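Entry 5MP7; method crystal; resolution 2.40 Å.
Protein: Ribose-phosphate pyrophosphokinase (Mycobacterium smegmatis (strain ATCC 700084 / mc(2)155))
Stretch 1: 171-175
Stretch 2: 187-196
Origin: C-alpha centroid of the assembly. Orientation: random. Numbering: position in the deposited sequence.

Stretch 1 (171-175) DMVVV
Stretch 2 187-196: KWADSLGGVP

Asp171 lies in the loop before the strand, its CA-to-CB bond pointing away from the second stretch and chi1 t (-171°); an exposed carboxylate suits a place that makes no contact. The strand begins at Met172 (phi/psi -99/145). Its side chain, with chi1 m, chi2 t and chi3 m, is long and flexible enough to bring CE within 4.3 Å of CB of Leu192, while the backbone O of Met172 packs 3.6 Å from CB of Val195 and 3.6 Å from CD of Pro196.

In the register, CA of Val173 (-130/134, chi1 p) lies 5.0 Å from Pro196 CA and Val174 CA 5.9 Å from Ala189 CA. Val173 CG2 lies 4.0 Å from CB of Pro196, and its CA makes a CA-H...O contact of 3.5 Å to Pro196 O. Pro196 O also accepts the one hydrogen bond between the stretches, from Val174 N at 3.0 Å with an N-H...O angle of 160°. Proline has no amide hydrogen to donate, but its carbonyl remains a good acceptor.

Val174 (-88/131, chi1 t) points toward the other stretch and is buried against the helix end. Its CG2 lies 3.9 Å from CB of Ala189, 3.8 Å from CD1 of Leu192 (chi1 m, chi2 t) and 3.8 Å from CG2 of Val195 (chi1 m); its CG1 is 4.2 Å from CB of Trp188. The small Ala189 side chain accompanies a close approach, with Val174 CG2 only 3.7 Å from Ala189 CA.

Residues 187-191 are helical, running roughly opposite to strand 172-175. Leu192 leaves helical angles at -89/14; Gly193 (96/26) and Gly194 (72/44) then have positive phi, which favors glycine. Gly194 N donates a hydrogen bond to Ala189 O at 2.9 Å, closing the turn. Val195 (-82/166) and Pro196 (-69/171) then extend beside the strand, broadly in its direction.

Val175 (-123/130, chi1 t) points away, its buried side chain outside this contact.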

# COMPACT_ATOMS: atom_id res chain seq x y z
N ASP A 171 59.27 -35.24 -50.54
CA ASP A 171 59.96 -36.27 -49.78
C ASP A 171 59.23 -36.39 -48.43
O ASP A 171 59.41 -35.55 -47.54
CB ASP A 171 61.43 -35.86 -49.62
CG ASP A 171 62.31 -36.95 -49.03
OD1 ASP A 171 62.38 -37.98 -49.71
OD2 ASP A 171 62.97 -36.79 -47.97
N MET A 172 58.38 -37.41 -48.29
CA MET A 172 57.40 -37.47 -47.20
C MET A 172 57.80 -38.36 -46.00
O MET A 172 58.44 -39.37 -46.17
CB MET A 172 56.05 -37.94 -47.76
CG MET A 172 55.38 -36.91 -48.68
SD MET A 172 53.71 -37.38 -49.23
CE MET A 172 54.04 -38.62 -50.48
N VAL A 173 57.41 -37.94 -44.81
CA VAL A 173 57.39 -38.81 -43.66
C VAL A 173 55.99 -38.68 -43.00
O VAL A 173 55.43 -37.57 -42.89
CB VAL A 173 58.58 -38.52 -42.69
CG1 VAL A 173 58.46 -37.16 -42.04
CG2 VAL A 173 58.68 -39.56 -41.58
N VAL A 174 55.37 -39.81 -42.64
CA VAL A 174 54.08 -39.79 -41.95
C VAL A 174 54.39 -39.69 -40.48
O VAL A 174 55.22 -40.43 -39.99
CB VAL A 174 53.23 -41.01 -42.29
CG1 VAL A 174 51.91 -40.93 -41.59
CG2 VAL A 174 52.95 -41.06 -43.76
N VAL A 175 53.75 -38.77 -39.78
CA VAL A 175 54.00 -38.54 -38.35
C VAL A 175 52.72 -38.70 -37.55
O VAL A 175 51.69 -38.08 -37.86
CB VAL A 175 54.56 -37.15 -38.09
CG1 VAL A 175 54.92 -36.97 -36.63
CG2 VAL A 175 55.78 -36.91 -38.96
N LYS A 187 49.50 -47.40 -41.67
CA LYS A 187 48.63 -47.66 -42.84
C LYS A 187 48.72 -46.56 -43.91
O LYS A 187 48.75 -46.84 -45.09
CB LYS A 187 47.15 -47.82 -42.42
CG LYS A 187 46.83 -49.08 -41.61
CD LYS A 187 45.31 -49.35 -41.48
CE LYS A 187 44.64 -50.23 -42.49
NZ LYS A 187 45.41 -51.34 -43.07
N TRP A 188 48.81 -45.31 -43.48
CA TRP A 188 48.94 -44.20 -44.40
C TRP A 188 50.26 -44.24 -45.13
O TRP A 188 50.33 -43.96 -46.32
CB TRP A 188 48.83 -42.87 -43.65
CG TRP A 188 47.46 -42.48 -43.33
CD1 TRP A 188 46.51 -43.25 -42.77
CD2 TRP A 188 46.89 -41.20 -43.49
NE1 TRP A 188 45.36 -42.54 -42.59
CE2 TRP A 188 45.58 -41.26 -43.02
CE3 TRP A 188 47.36 -40.00 -44.01
CZ2 TRP A 188 44.71 -40.17 -43.06
CZ3 TRP A 188 46.51 -38.91 -44.06
CH2 TRP A 188 45.20 -39.00 -43.59
N ALA A 189 51.33 -44.52 -44.40
CA ALA A 189 52.67 -44.58 -45.01
C ALA A 189 52.70 -45.63 -46.11
O ALA A 189 53.30 -45.39 -47.16
CB ALA A 189 53.71 -44.88 -43.96
N ASP A 190 52.02 -46.75 -45.90
CA ASP A 190 51.89 -47.80 -46.94
C ASP A 190 51.12 -47.27 -48.17
O ASP A 190 51.55 -47.45 -49.30
CB ASP A 190 51.22 -49.08 -46.38
CG ASP A 190 52.14 -49.89 -45.42
OD1 ASP A 190 53.37 -49.77 -45.52
OD2 ASP A 190 51.64 -50.67 -44.57
N SER A 191 50.01 -46.58 -47.93
CA SER A 191 49.18 -45.96 -48.99
C SER A 191 49.92 -44.89 -49.79
O SER A 191 49.61 -44.69 -50.96
CB SER A 191 47.96 -45.27 -48.37
OG SER A 191 48.41 -44.14 -47.63
N LEU A 192 50.86 -44.20 -49.15
CA LEU A 192 51.65 -43.14 -49.81
C LEU A 192 52.93 -43.64 -50.50
O LEU A 192 53.81 -42.82 -50.81
CB LEU A 192 52.00 -42.06 -48.77
CG LEU A 192 50.76 -41.37 -48.20
CD1 LEU A 192 51.13 -40.45 -47.05
CD2 LEU A 192 50.06 -40.56 -49.29
N GLY A 193 53.06 -44.96 -50.69
CA GLY A 193 54.21 -45.56 -51.38
C GLY A 193 55.34 -46.08 -50.49
O GLY A 193 56.48 -46.15 -50.92
N GLY A 194 55.03 -46.45 -49.25
CA GLY A 194 56.03 -47.00 -48.33
C GLY A 194 57.05 -46.00 -47.80
O GLY A 194 58.22 -46.30 -47.71
N VAL A 195 56.58 -44.82 -47.42
CA VAL A 195 57.45 -43.80 -46.90
C VAL A 195 57.75 -44.05 -45.40
O VAL A 195 57.05 -44.83 -44.76
CB VAL A 195 56.84 -42.39 -47.16
CG1 VAL A 195 56.40 -42.26 -48.62
CG2 VAL A 195 55.67 -42.07 -46.22
N PRO A 196 58.75 -43.36 -44.84
CA PRO A 196 59.07 -43.53 -43.43
C PRO A 196 58.03 -42.99 -42.45
O PRO A 196 57.13 -42.22 -42.83
CB PRO A 196 60.42 -42.79 -43.23
CG PRO A 196 60.72 -42.13 -44.50
CD PRO A 196 59.78 -42.61 -45.57